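Local coordinates for ornithine carbamoyltransferase, mitochondrial (Coccidioides immitis, PDB 3SDS), which catalyses the transfer of the carbamoyl group from carbamoyl phosphate to L-ornithine, giving L-citrulline and phosphate in the arginine biosynthesis pathway of a pathogenic fungus, at residues W302-L308 with R324-E330; V263-W267 with H311-V315; K48-K52 with E332-W336; V213-T219 with G244-T250; F37-V41 with A159-L164. The contacts are given in a common frame with arbitrary orientation. Residue numbers count along the deposited sequence, not the author numbering.

Overall arrangement
All five contacts lie in one subunit of a homotrimer; interaction 3 joins the two domains, interaction 4 is the outer strand pair of one of them, and interactions 1 and 2 hold residues that probably bind substrate. Interaction 5 is the most deeply buried, two helices meeting through apolar packing, with no hydrogen bond between the segments. Interaction 3 shares helix 34-51 with it but lies nearer the surface, where lysines pair with an acid and an amide around a tryptophan. Helix 327-347 serves both interaction 3 and interaction 1. Interactions 1, 2 and 4 reach the parallel sheet of the ornithine-binding domain: 4 by backbone bonds, 1 and 2 with mixed chemistry, meeting through His306 and Glu314.

Interaction 1 (W302-L308 with R324-E330); sequences WKFMHCL and RSLVFPE
Trp302 leads into an extended strand, 303-306, which runs beside the turn 324-326 before helix 327-347. With chi1 p, the Trp302 indole lies flat under the guanidinium of Arg324, planes at 15° and centres 4.0 Å apart, and Arg324 CD sits over the six-membered ring, 3.9 Å from its centroid. Arg324 NE also gives a weak hydrogen bond to Trp302 O (3.2 Å), and its NH2 bonds to Glu300 O. Lys303 CA lies 3.3 Å from Arg324 O. Phe304 forms the single bridge with Ser325, CA to CA 4.7 Å: Phe304 N donates to Arg324 O (2.7 Å) and Leu326 N, from the N-cap, to Phe304 O (3.0 Å). Its ring, chi1 t, has CE2 4.1 Å from Val327 CG2. Met305, chi1 m, puts CG 4.2 Å from Leu326 CD1 and CE 3.6 Å from Glu330 OE2. His306 N donates to Glu330 OE1 (3.3 Å), while its ring accepts from Leu308 N at ND1 (3.2 Å) and bonds Glu314 through NE2. After Cys307, Leu308 takes positive phi (67°) and sets CD2 4.0 Å from Val327 CG1. Cys307, the probable proton acceptor, and Leu308, a probable carbamoyl phosphate ligand, follow the C-terminal end of an edge strand, the usual place for an active-site loop in a parallel alpha/beta domain.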
# COMPACT_ATOMS: atom_id res chain seq x y z
N TRP A 302 -12.30 40.41 3.01
CA TRP A 302 -12.43 39.28 2.08
C TRP A 302 -11.39 38.19 2.36
O TRP A 302 -10.26 38.49 2.76
CB TRP A 302 -12.37 39.74 0.62
CG TRP A 302 -11.03 40.32 0.23
CD1 TRP A 302 -10.61 41.61 0.42
CD2 TRP A 302 -9.95 39.64 -0.42
NE1 TRP A 302 -9.34 41.76 -0.07
CE2 TRP A 302 -8.91 40.57 -0.58
CE3 TRP A 302 -9.77 38.32 -0.87
CZ2 TRP A 302 -7.69 40.24 -1.18
CZ3 TRP A 302 -8.55 37.99 -1.46
CH2 TRP A 302 -7.53 38.95 -1.62
N LYS A 303 -11.78 36.94 2.14
CA LYS A 303 -10.94 35.78 2.45
C LYS A 303 -10.53 35.07 1.16
O LYS A 303 -11.22 35.18 0.15
CB LYS A 303 -11.71 34.82 3.36
CG LYS A 303 -12.22 35.40 4.69
CD LYS A 303 -11.07 35.60 5.66
CE LYS A 303 -11.53 35.61 7.11
NZ LYS A 303 -11.62 36.98 7.71
N PHE A 304 -9.44 34.33 1.20
CA PHE A 304 -8.92 33.67 0.00
C PHE A 304 -8.94 32.14 0.09
O PHE A 304 -8.61 31.55 1.14
CB PHE A 304 -7.51 34.17 -0.31
CG PHE A 304 -6.88 33.48 -1.48
CD1 PHE A 304 -7.29 33.77 -2.79
CD2 PHE A 304 -5.88 32.53 -1.29
CE1 PHE A 304 -6.71 33.13 -3.87
CE2 PHE A 304 -5.29 31.88 -2.37
CZ PHE A 304 -5.72 32.17 -3.66
N MET A 305 -9.29 31.50 -1.04
CA MET A 305 -9.40 30.04 -1.18
C MET A 305 -8.85 29.51 -2.53
O MET A 305 -9.10 30.10 -3.58
CB MET A 305 -10.85 29.60 -0.99
CG MET A 305 -11.37 29.75 0.44
SD MET A 305 -13.10 29.26 0.65
CE MET A 305 -12.97 27.50 0.33
N HIS A 306 -8.12 28.40 -2.46
CA HIS A 306 -7.48 27.73 -3.60
C HIS A 306 -7.34 26.25 -3.16
O HIS A 306 -6.93 25.98 -2.04
CB HIS A 306 -6.10 28.36 -3.82
CG HIS A 306 -5.36 27.91 -5.05
ND1 HIS A 306 -5.31 26.60 -5.47
CD2 HIS A 306 -4.59 28.61 -5.92
CE1 HIS A 306 -4.57 26.51 -6.56
NE2 HIS A 306 -4.11 27.71 -6.85
N CYS A 307 -7.71 25.30 -4.00
CA CYS A 307 -7.73 23.90 -3.54
C CYS A 307 -6.41 23.11 -3.63
O CYS A 307 -6.39 21.92 -3.32
CB CYS A 307 -8.83 23.12 -4.25
SG CYS A 307 -8.48 22.87 -5.98
N LEU A 308 -5.32 23.76 -4.04
CA LEU A 308 -3.98 23.13 -4.07
C LEU A 308 -3.82 21.98 -5.08
O LEU A 308 -4.80 21.31 -5.41
CB LEU A 308 -3.55 22.67 -2.67
CG LEU A 308 -3.59 23.70 -1.55
CD1 LEU A 308 -2.97 23.10 -0.33
CD2 LEU A 308 -2.87 24.99 -1.94
N ARG A 324 -5.66 36.46 5.54
CA ARG A 324 -6.85 36.29 4.68
C ARG A 324 -7.03 34.87 4.12
O ARG A 324 -8.09 34.56 3.56
CB ARG A 324 -6.76 37.23 3.48
CG ARG A 324 -6.90 38.70 3.78
CD ARG A 324 -7.07 39.47 2.49
NE ARG A 324 -7.86 40.67 2.73
CZ ARG A 324 -7.37 41.90 2.73
NH1 ARG A 324 -6.08 42.10 2.48
NH2 ARG A 324 -8.18 42.93 2.96
N SER A 325 -6.01 34.03 4.25
CA SER A 325 -5.94 32.81 3.46
C SER A 325 -6.36 31.57 4.24
O SER A 325 -5.72 31.20 5.21
CB SER A 325 -4.54 32.64 2.90
OG SER A 325 -4.42 31.48 2.10
N LEU A 326 -7.44 30.94 3.79
CA LEU A 326 -8.00 29.75 4.45
C LEU A 326 -7.50 28.44 3.81
O LEU A 326 -8.03 27.34 4.08
CB LEU A 326 -9.53 29.80 4.40
CG LEU A 326 -10.27 31.05 4.85
CD1 LEU A 326 -11.75 30.91 4.50
CD2 LEU A 326 -10.07 31.28 6.34
N VAL A 327 -6.47 28.58 2.98
CA VAL A 327 -5.83 27.52 2.21
C VAL A 327 -5.51 26.19 2.97
O VAL A 327 -5.92 25.11 2.53
CB VAL A 327 -4.61 28.12 1.45
CG1 VAL A 327 -3.42 27.17 1.42
CG2 VAL A 327 -5.01 28.56 0.07
N PHE A 328 -4.81 26.28 4.09
CA PHE A 328 -4.43 25.07 4.85
C PHE A 328 -5.60 24.41 5.62
O PHE A 328 -5.79 23.18 5.56
CB PHE A 328 -3.22 25.36 5.76
CG PHE A 328 -2.00 25.85 5.00
CD1 PHE A 328 -1.28 24.97 4.17
CD2 PHE A 328 -1.60 27.18 5.08
CE1 PHE A 328 -0.16 25.42 3.45
CE2 PHE A 328 -0.50 27.64 4.36
CZ PHE A 328 0.23 26.75 3.55
N PRO A 329 -6.41 25.22 6.33
CA PRO A 329 -7.62 24.59 6.87
C PRO A 329 -8.46 23.89 5.79
O PRO A 329 -8.96 22.79 6.02
CB PRO A 329 -8.37 25.77 7.50
CG PRO A 329 -7.25 26.68 7.95
CD PRO A 329 -6.25 26.60 6.83
N GLU A 330 -8.60 24.53 4.62
CA GLU A 330 -9.35 23.99 3.48
C GLU A 330 -8.77 22.65 3.01
O GLU A 330 -9.53 21.73 2.65
CB GLU A 330 -9.32 24.98 2.32
CG GLU A 330 -10.17 24.58 1.13
CD GLU A 330 -9.98 25.48 -0.09
OE1 GLU A 330 -9.17 26.44 -0.03
OE2 GLU A 330 -10.64 25.20 -1.13

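Interaction 2 (V263-W267 with H311-V315); sequences VTDTW and HPEEV
Trp267 lays one face of its indole over the side chains of Glu313 and Glu314: Glu313 CB stands 4.1 Å from the centroid of the six-membered ring, 25° off its normal, in a CH-pi contact, and Glu314 CG lies 4.1 Å from Trp267 NE1. With chi1 m, the tryptophan starts sideways from the backbone and its ring swings in toward the loop. That loop, 311-315, has no regular structure; Pro312, Glu313 and Glu314 turn it through helix-like angles, and Val315 is extended (-151/150). Segment 263-267 leaves its strand in extended form, and the closest backbone approach is Thr266 CA to Glu314 CA, 6.4 Å. Glu314 fills the gap between them. Its CB packs 3.9 Å from Thr264 CG2, its CG lies 3.3 Å from Asp265 O, and chi1 -35° (m) with chi2 95° (between wells) folds its carboxylate back to take two weak hydrogen bonds from His311 N, 3.4 Å to both OE1 and OE2. The strongest polar partner of that carboxylate is His306. His311, chi1 m, points its ring edge at Thr266, ND1 donating to OG1 at 3.1 Å. Asp265, probably an L-ornithine ligand, turns its CB away from the loop and bonds Asn198. The contact sits at the C-terminal end of strand 261-264, which runs between strands 190-194 and 303-306, with the loop reaching across from strand 303-306 on its way to helix 317-320.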
# COMPACT_ATOMS: atom_id res chain seq x y z
N VAL A 263 -11.87 33.08 -4.91
CA VAL A 263 -11.33 31.76 -5.24
C VAL A 263 -10.64 31.75 -6.61
O VAL A 263 -11.13 32.35 -7.57
CB VAL A 263 -12.41 30.65 -5.27
CG1 VAL A 263 -11.80 29.34 -4.91
CG2 VAL A 263 -13.51 30.94 -4.34
N THR A 264 -9.52 31.04 -6.70
CA THR A 264 -8.92 30.69 -7.97
C THR A 264 -8.43 29.21 -7.99
O THR A 264 -8.68 28.45 -7.06
CB THR A 264 -7.81 31.70 -8.37
OG1 THR A 264 -7.43 31.50 -9.75
CG2 THR A 264 -6.57 31.60 -7.45
N ASP A 265 -7.76 28.84 -9.08
CA ASP A 265 -7.27 27.49 -9.32
C ASP A 265 -6.15 27.54 -10.36
O ASP A 265 -6.12 28.44 -11.20
CB ASP A 265 -8.42 26.63 -9.88
CG ASP A 265 -8.10 25.13 -9.89
OD1 ASP A 265 -6.93 24.75 -9.63
OD2 ASP A 265 -9.04 24.34 -10.16
N THR A 266 -5.25 26.56 -10.30
CA THR A 266 -4.28 26.29 -11.38
C THR A 266 -4.89 26.47 -12.78
O THR A 266 -6.04 26.07 -13.01
CB THR A 266 -3.70 24.83 -11.23
OG1 THR A 266 -2.37 24.90 -10.70
CG2 THR A 266 -3.64 24.08 -12.57
N TRP A 267 -4.14 27.07 -13.71
CA TRP A 267 -4.62 27.19 -15.09
C TRP A 267 -4.43 25.86 -15.83
O TRP A 267 -4.22 25.82 -17.05
CB TRP A 267 -3.95 28.36 -15.84
CG TRP A 267 -4.12 29.74 -15.20
CD1 TRP A 267 -5.15 30.17 -14.38
CD2 TRP A 267 -3.24 30.87 -15.36
NE1 TRP A 267 -4.95 31.48 -14.01
CE2 TRP A 267 -3.79 31.93 -14.59
CE3 TRP A 267 -2.05 31.08 -16.06
CZ2 TRP A 267 -3.18 33.20 -14.51
CZ3 TRP A 267 -1.43 32.34 -15.98
CH2 TRP A 267 -2.00 33.38 -15.21
N HIS A 311 0.40 27.14 -7.98
CA HIS A 311 1.56 27.68 -8.71
C HIS A 311 1.52 29.20 -8.63
O HIS A 311 0.46 29.76 -8.30
CB HIS A 311 1.61 27.18 -10.15
CG HIS A 311 1.78 25.70 -10.25
ND1 HIS A 311 0.76 24.85 -10.62
CD2 HIS A 311 2.85 24.90 -10.00
CE1 HIS A 311 1.19 23.60 -10.60
NE2 HIS A 311 2.45 23.61 -10.23
N PRO A 312 2.66 29.88 -8.90
CA PRO A 312 2.81 31.34 -8.68
C PRO A 312 2.14 32.25 -9.71
O PRO A 312 2.26 33.48 -9.62
CB PRO A 312 4.33 31.57 -8.70
CG PRO A 312 4.88 30.42 -9.51
CD PRO A 312 3.95 29.25 -9.29
N GLU A 313 1.46 31.66 -10.68
CA GLU A 313 0.81 32.43 -11.72
C GLU A 313 -0.57 32.93 -11.29
O GLU A 313 -0.90 34.08 -11.57
CB GLU A 313 0.76 31.64 -13.03
CG GLU A 313 2.14 31.44 -13.71
CD GLU A 313 2.90 30.14 -13.31
OE1 GLU A 313 2.55 29.49 -12.29
OE2 GLU A 313 3.86 29.78 -14.02
N GLU A 314 -1.34 32.09 -10.58
CA GLU A 314 -2.74 32.41 -10.22
C GLU A 314 -2.90 33.42 -9.09
O GLU A 314 -3.90 34.15 -9.05
CB GLU A 314 -3.56 31.18 -9.84
CG GLU A 314 -3.26 29.93 -10.59
CD GLU A 314 -2.27 29.06 -9.86
OE1 GLU A 314 -1.31 28.61 -10.51
OE2 GLU A 314 -2.46 28.81 -8.64
N VAL A 315 -1.95 33.44 -8.16
CA VAL A 315 -2.11 34.27 -6.98
C VAL A 315 -0.76 34.71 -6.44
O VAL A 315 0.23 34.01 -6.60
CB VAL A 315 -2.94 33.53 -5.90
CG1 VAL A 315 -2.24 32.25 -5.40
CG2 VAL A 315 -3.30 34.47 -4.76

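Interaction 3 (K48-K52 with E332-W336); sequences KKTIK and ENRLW
Lys52 NZ and Glu332 OE2 form a salt bridge at 2.8 Å, and the same OE2 accepts from Trp336 NE1 at 2.9 Å, one turn on. Lys48, t at every chi, hydrogen-bonds from NZ to Asn333 OD1 (3.0 Å); its charge is met by Glu168, and Asn333 ND2 bonds Thr165, both on helix 156-169. Here the C-terminal end of helix 34-51, in the carbamoyl phosphate domain, meets helix 327-347, which returns from the ornithine-binding domain, linking the two domains of the carbamoyltransferase fold. Both segments are helical where the backbones come nearest, Lys48 CA to Trp336 CA at 6.1 Å; helix 327-347 is kinked, Arg334 N and Leu335 N lacking a bond to the turn before. Trp336, chi1 m and chi2 113°, points toward helix 34-51, and Lys48 CD lies over its five-membered ring, 3.8 Å from the centroid, in a CH-pi contact. Around the six-membered ring, Ile51 CG2 meets the edge at Trp336 CZ3 (4.0 Å) and Lys52 CG is 3.9 Å from Trp336 CZ2.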
# COMPACT_ATOMS: atom_id res chain seq x y z
N LYS A 48 -14.98 16.29 13.28
CA LYS A 48 -13.73 17.07 13.38
C LYS A 48 -13.47 17.59 14.80
O LYS A 48 -12.36 17.46 15.34
CB LYS A 48 -13.76 18.24 12.37
CG LYS A 48 -12.69 19.31 12.57
CD LYS A 48 -12.56 20.24 11.37
CE LYS A 48 -11.42 21.24 11.60
NZ LYS A 48 -11.46 22.38 10.61
N LYS A 49 -14.50 18.16 15.40
CA LYS A 49 -14.38 18.71 16.76
C LYS A 49 -14.11 17.60 17.81
O LYS A 49 -13.28 17.78 18.70
CB LYS A 49 -15.62 19.55 17.10
CG LYS A 49 -15.32 20.74 17.95
CD LYS A 49 -16.44 21.08 18.92
CE LYS A 49 -15.82 21.73 20.17
NZ LYS A 49 -16.77 22.54 21.00
N THR A 50 -14.81 16.47 17.69
CA THR A 50 -14.65 15.34 18.62
C THR A 50 -13.25 14.72 18.50
O THR A 50 -12.57 14.56 19.51
CB THR A 50 -15.71 14.21 18.39
OG1 THR A 50 -17.05 14.74 18.39
CG2 THR A 50 -15.61 13.13 19.43
N ILE A 51 -12.85 14.35 17.27
CA ILE A 51 -11.56 13.65 17.02
C ILE A 51 -10.32 14.53 17.35
O ILE A 51 -9.35 14.06 17.95
CB ILE A 51 -11.52 13.03 15.58
CG1 ILE A 51 -12.53 11.88 15.48
CG2 ILE A 51 -10.12 12.52 15.19
CD1 ILE A 51 -13.02 11.56 14.07
N LYS A 52 -10.38 15.82 17.02
CA LYS A 52 -9.26 16.74 17.33
C LYS A 52 -9.09 17.03 18.79
O LYS A 52 -8.09 17.61 19.15
CB LYS A 52 -9.30 18.05 16.55
CG LYS A 52 -9.01 17.82 15.10
CD LYS A 52 -9.03 19.08 14.28
CE LYS A 52 -7.68 19.77 14.32
NZ LYS A 52 -7.70 20.84 13.32
N GLU A 332 -6.93 20.45 4.93
CA GLU A 332 -7.26 19.51 6.01
C GLU A 332 -8.74 19.09 6.05
O GLU A 332 -9.05 17.94 6.42
CB GLU A 332 -6.85 20.09 7.38
CG GLU A 332 -7.31 19.24 8.58
CD GLU A 332 -7.17 19.91 9.94
OE1 GLU A 332 -6.37 20.87 10.09
OE2 GLU A 332 -7.87 19.47 10.87
N ASN A 333 -9.64 20.00 5.68
CA ASN A 333 -11.06 19.65 5.66
C ASN A 333 -11.42 18.54 4.65
O ASN A 333 -12.56 18.06 4.63
CB ASN A 333 -11.93 20.90 5.45
CG ASN A 333 -11.94 21.85 6.67
OD1 ASN A 333 -11.71 21.44 7.82
ND2 ASN A 333 -12.22 23.13 6.42
N ARG A 334 -10.45 18.11 3.82
CA ARG A 334 -10.66 16.97 2.94
C ARG A 334 -10.81 15.69 3.77
O ARG A 334 -11.65 14.81 3.45
CB ARG A 334 -9.54 16.83 1.92
CG ARG A 334 -9.63 17.77 0.68
CD ARG A 334 -10.92 17.54 -0.16
NE ARG A 334 -10.89 16.31 -0.96
CZ ARG A 334 -10.25 16.20 -2.13
NH1 ARG A 334 -9.58 17.23 -2.63
NH2 ARG A 334 -10.26 15.04 -2.80
N LEU A 335 -10.02 15.59 4.84
CA LEU A 335 -10.05 14.43 5.71
C LEU A 335 -11.44 14.29 6.31
O LEU A 335 -12.04 13.21 6.25
CB LEU A 335 -8.97 14.52 6.79
CG LEU A 335 -8.96 13.45 7.91
CD1 LEU A 335 -8.95 12.00 7.39
CD2 LEU A 335 -7.83 13.66 8.91
N TRP A 336 -11.95 15.39 6.87
CA TRP A 336 -13.25 15.41 7.56
C TRP A 336 -14.42 15.17 6.58
O TRP A 336 -15.38 14.46 6.92
CB TRP A 336 -13.41 16.66 8.45
CG TRP A 336 -12.10 16.96 9.21
CD1 TRP A 336 -11.28 18.05 9.05
CD2 TRP A 336 -11.45 16.12 10.18
NE1 TRP A 336 -10.18 17.95 9.86
CE2 TRP A 336 -10.25 16.77 10.56
CE3 TRP A 336 -11.77 14.88 10.78
CZ2 TRP A 336 -9.36 16.22 11.51
CZ3 TRP A 336 -10.88 14.33 11.73
CH2 TRP A 336 -9.69 15.01 12.08

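Interaction 4 (V213-T219 with G244-T250); sequences VNVAVAT and GNLTQTT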
# COMPACT_ATOMS: atom_id res chain seq x y z
N VAL A 213 -26.31 30.92 -1.72
CA VAL A 213 -25.08 31.74 -1.84
C VAL A 213 -24.84 32.24 -3.28
O VAL A 213 -24.87 31.44 -4.22
CB VAL A 213 -23.84 30.95 -1.36
CG1 VAL A 213 -22.62 31.86 -1.28
CG2 VAL A 213 -24.12 30.32 -0.01
N ASN A 214 -24.60 33.54 -3.44
CA ASN A 214 -24.34 34.15 -4.77
C ASN A 214 -22.92 33.92 -5.31
O ASN A 214 -21.94 34.07 -4.59
CB ASN A 214 -24.65 35.65 -4.76
CG ASN A 214 -26.13 35.94 -4.40
OD1 ASN A 214 -27.05 35.27 -4.90
ND2 ASN A 214 -26.35 36.95 -3.56
N VAL A 215 -22.82 33.53 -6.58
CA VAL A 215 -21.52 33.23 -7.21
C VAL A 215 -21.35 34.08 -8.44
O VAL A 215 -22.30 34.22 -9.22
CB VAL A 215 -21.44 31.75 -7.66
CG1 VAL A 215 -20.10 31.48 -8.37
CG2 VAL A 215 -21.61 30.80 -6.50
N ALA A 216 -20.15 34.64 -8.64
CA ALA A 216 -19.83 35.43 -9.85
C ALA A 216 -18.54 34.94 -10.50
O ALA A 216 -17.55 34.74 -9.82
CB ALA A 216 -19.74 36.90 -9.53
N VAL A 217 -18.55 34.74 -11.81
CA VAL A 217 -17.44 34.03 -12.47
C VAL A 217 -16.74 34.83 -13.57
O VAL A 217 -17.33 35.14 -14.61
CB VAL A 217 -17.91 32.65 -13.05
CG1 VAL A 217 -16.76 31.94 -13.78
CG2 VAL A 217 -18.47 31.74 -11.95
N ALA A 218 -15.47 35.14 -13.34
CA ALA A 218 -14.67 35.86 -14.34
C ALA A 218 -13.73 34.89 -15.04
O ALA A 218 -12.94 34.19 -14.38
CB ALA A 218 -13.91 37.03 -13.72
N THR A 219 -13.85 34.83 -16.37
CA THR A 219 -13.00 33.98 -17.22
C THR A 219 -12.70 34.70 -18.53
O THR A 219 -13.49 35.54 -18.98
CB THR A 219 -13.66 32.61 -17.61
OG1 THR A 219 -14.68 32.81 -18.59
CG2 THR A 219 -14.21 31.85 -16.40
N GLY A 244 -29.17 30.61 -4.76
CA GLY A 244 -28.02 31.45 -5.14
C GLY A 244 -27.97 31.85 -6.61
O GLY A 244 -28.20 31.01 -7.51
N ASN A 245 -27.64 33.11 -6.87
CA ASN A 245 -27.66 33.65 -8.24
C ASN A 245 -26.34 33.53 -8.99
O ASN A 245 -25.28 33.65 -8.38
CB ASN A 245 -28.09 35.11 -8.19
CG ASN A 245 -29.50 35.27 -7.64
OD1 ASN A 245 -30.43 34.59 -8.10
ND2 ASN A 245 -29.67 36.16 -6.66
N LEU A 246 -26.40 33.31 -10.31
CA LEU A 246 -25.19 33.22 -11.15
C LEU A 246 -24.88 34.45 -12.02
O LEU A 246 -25.76 34.97 -12.73
CB LEU A 246 -25.22 31.98 -12.03
CG LEU A 246 -23.91 31.68 -12.75
CD1 LEU A 246 -22.78 31.44 -11.75
CD2 LEU A 246 -24.06 30.50 -13.69
N THR A 247 -23.62 34.88 -11.98
CA THR A 247 -23.13 36.01 -12.77
C THR A 247 -21.91 35.59 -13.60
O THR A 247 -20.97 34.98 -13.08
CB THR A 247 -22.81 37.21 -11.85
OG1 THR A 247 -24.05 37.83 -11.47
CG2 THR A 247 -21.91 38.27 -12.53
N GLN A 248 -21.95 35.92 -14.90
CA GLN A 248 -20.89 35.58 -15.85
C GLN A 248 -20.21 36.82 -16.45
O GLN A 248 -20.89 37.67 -17.04
CB GLN A 248 -21.47 34.74 -16.98
CG GLN A 248 -22.15 33.46 -16.54
CD GLN A 248 -21.99 32.36 -17.57
OE1 GLN A 248 -20.89 31.82 -17.76
NE2 GLN A 248 -23.08 32.01 -18.24
N THR A 249 -18.89 36.93 -16.32
CA THR A 249 -18.16 38.12 -16.80
C THR A 249 -16.81 37.79 -17.47
O THR A 249 -16.28 36.70 -17.29
CB THR A 249 -18.01 39.22 -15.67
OG1 THR A 249 -17.24 40.34 -16.13
CG2 THR A 249 -17.35 38.65 -14.45
N THR A 250 -16.28 38.74 -18.23
CA THR A 250 -14.95 38.65 -18.85
C THR A 250 -13.93 39.53 -18.11
O THR A 250 -12.71 39.36 -18.26
CB THR A 250 -15.04 39.02 -20.37
OG1 THR A 250 -15.55 37.89 -21.09
CG2 THR A 250 -13.67 39.43 -20.98
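Gly244 opens the second segment with its CA 3.3 Å from Val213 O; an ideal CB would fall 2.1 Å from that oxygen and clash. Asn245 follows with the first hydrogen bond, its N donating to Asn214 OD1 (3.0 Å), a side-chain acceptor, while its O accepts from Val215 N (3.1 Å). From Leu246 the two strands run side by side, their axes 4.7 Å apart at closest approach and 13° from parallel. Leu246 pairs with Val215 and curls CD1 to 4.3 Å from both Val215 CB and Val217 CG2, on the face that helix 199-210 covers. Thr247, paired with Ala216 on the other face, bonds at both ends of its backbone: N to Val215 O at 3.1 Å, O from Val217 N at 2.7 Å. Gln248 lies opposite Val217 on the Leu246 face. Thr249 repeats the pattern, N to Val217 O at 2.9 Å and O from Thr219 N at 3.2 Å; its CG2 packs 3.9 Å from Ala218 CB, and helix 252-255 touches both residues. Thr250 closes with CA 3.4 Å from Thr219 O. This is the strand pair of a right-handed beta-alpha-beta crossover through helix 227-237, at the edge of the Rossmann-like sheet. Backbone bonds carry the pairing, and the largely polar side chains of strand 246-249 against the valines and alanines of 214-218 fit an outer strand beside an inner one.

Interaction 5 (F37-V41 with A159-L164); sequences FATLV and AIADFL
Both segments are regular alpha-helix, crossing at -69° with their axes 9.9 Å apart at closest approach; the backbones come nearest where Val41 CA and Leu164 CA stand 5.6 Å apart. This is a steep packing between two helices of the carbamoyl phosphate-binding part of the chain, at its border with the other domain, joining helix 34-51 to helix 156-169, whose first turns carry the probable substrate ligand Gln158. No hydrogen bond crosses between the segments, and all the touching residues are buried. Ile160, chi1 m and chi2 t, fits among three side chains of the other helix: its CG1 is 3.8 Å from Phe37 CE1, its CD1 4.1 Å from Leu40 CD1, and its CG2 4.1 Å from Val41 CG2. Val41, chi1 t, lies across the 159-164 backbone, with CG2 4.0 Å from Ile160 O and CG1 3.8 Å from Leu164 CA. Helix 327-347 also packs here, Leu40 touching Ala344 and Ile160 touching Ala337, and helix 199-210 of the other domain lies against Phe37 and Phe163. Phe37, chi1 t, reaches over toward Phe163, chi1 -89°, to make an offset edge-to-face pair, the edge of Phe37 directed at the face of Phe163, with centroids 6.0 Å apart and planes at 79°. The same ring edge also meets aliphatic carbon, Phe37 CE2 lying 4.1 Å from Phe163 CB.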
# COMPACT_ATOMS: atom_id res chain seq x y z
N PHE A 37 -27.13 17.81 1.67
CA PHE A 37 -25.82 18.45 1.56
C PHE A 37 -25.43 19.17 2.84
O PHE A 37 -24.27 19.10 3.28
CB PHE A 37 -25.75 19.41 0.35
CG PHE A 37 -24.39 20.03 0.14
CD1 PHE A 37 -23.40 19.34 -0.56
CD2 PHE A 37 -24.09 21.28 0.66
CE1 PHE A 37 -22.13 19.92 -0.73
CE2 PHE A 37 -22.84 21.85 0.47
CZ PHE A 37 -21.86 21.18 -0.22
N ALA A 38 -26.38 19.87 3.44
CA ALA A 38 -26.10 20.54 4.70
C ALA A 38 -25.74 19.53 5.80
O ALA A 38 -24.86 19.80 6.64
CB ALA A 38 -27.24 21.41 5.10
N THR A 39 -26.39 18.36 5.77
CA THR A 39 -26.17 17.29 6.75
C THR A 39 -24.75 16.68 6.68
O THR A 39 -24.11 16.42 7.72
CB THR A 39 -27.27 16.19 6.64
OG1 THR A 39 -28.54 16.76 6.97
CG2 THR A 39 -27.01 15.02 7.57
N LEU A 40 -24.26 16.48 5.45
CA LEU A 40 -22.88 16.00 5.25
C LEU A 40 -21.88 17.00 5.83
O LEU A 40 -20.88 16.61 6.47
CB LEU A 40 -22.59 15.73 3.76
CG LEU A 40 -23.30 14.55 3.06
CD1 LEU A 40 -22.85 14.43 1.61
CD2 LEU A 40 -23.04 13.24 3.77
N VAL A 41 -22.16 18.28 5.65
CA VAL A 41 -21.29 19.32 6.15
C VAL A 41 -21.36 19.40 7.68
O VAL A 41 -20.31 19.42 8.34
CB VAL A 41 -21.53 20.69 5.41
CG1 VAL A 41 -20.74 21.81 6.06
CG2 VAL A 41 -21.13 20.57 3.95
N ALA A 159 -16.21 20.28 -2.98
CA ALA A 159 -17.31 21.16 -2.58
C ALA A 159 -17.66 21.01 -1.08
O ALA A 159 -17.83 22.01 -0.36
CB ALA A 159 -18.53 20.89 -3.46
N ILE A 160 -17.75 19.75 -0.62
CA ILE A 160 -18.08 19.48 0.77
C ILE A 160 -17.00 20.10 1.69
O ILE A 160 -17.33 20.79 2.67
CB ILE A 160 -18.24 17.96 1.04
CG1 ILE A 160 -19.38 17.39 0.17
CG2 ILE A 160 -18.53 17.71 2.49
CD1 ILE A 160 -19.40 15.86 0.04
N ALA A 161 -15.73 19.90 1.35
CA ALA A 161 -14.64 20.52 2.08
C ALA A 161 -14.74 22.05 2.08
O ALA A 161 -14.61 22.69 3.13
CB ALA A 161 -13.30 20.09 1.52
N ASP A 162 -14.98 22.62 0.90
CA ASP A 162 -15.00 24.07 0.77
C ASP A 162 -16.12 24.69 1.59
O ASP A 162 -15.89 25.69 2.29
CB ASP A 162 -15.06 24.49 -0.70
CG ASP A 162 -13.75 24.22 -1.41
OD1 ASP A 162 -12.79 23.78 -0.73
OD2 ASP A 162 -13.67 24.44 -2.65
N PHE A 163 -17.31 24.08 1.56
CA PHE A 163 -18.41 24.59 2.39
C PHE A 163 -18.21 24.37 3.90
O PHE A 163 -18.62 25.22 4.69
CB PHE A 163 -19.80 24.18 1.86
CG PHE A 163 -20.35 25.16 0.87
CD1 PHE A 163 -19.90 25.18 -0.44
CD2 PHE A 163 -21.28 26.13 1.28
CE1 PHE A 163 -20.40 26.13 -1.35
CE2 PHE A 163 -21.76 27.10 0.37
CZ PHE A 163 -21.33 27.09 -0.94
N LEU A 164 -17.55 23.28 4.29
CA LEU A 164 -17.14 23.10 5.69
C LEU A 164 -16.29 24.29 6.13
O LEU A 164 -16.47 24.80 7.24
CB LEU A 164 -16.31 21.83 5.88
CG LEU A 164 -15.74 21.55 7.30
CD1 LEU A 164 -16.81 21.68 8.41
CD2 LEU A 164 -15.09 20.19 7.39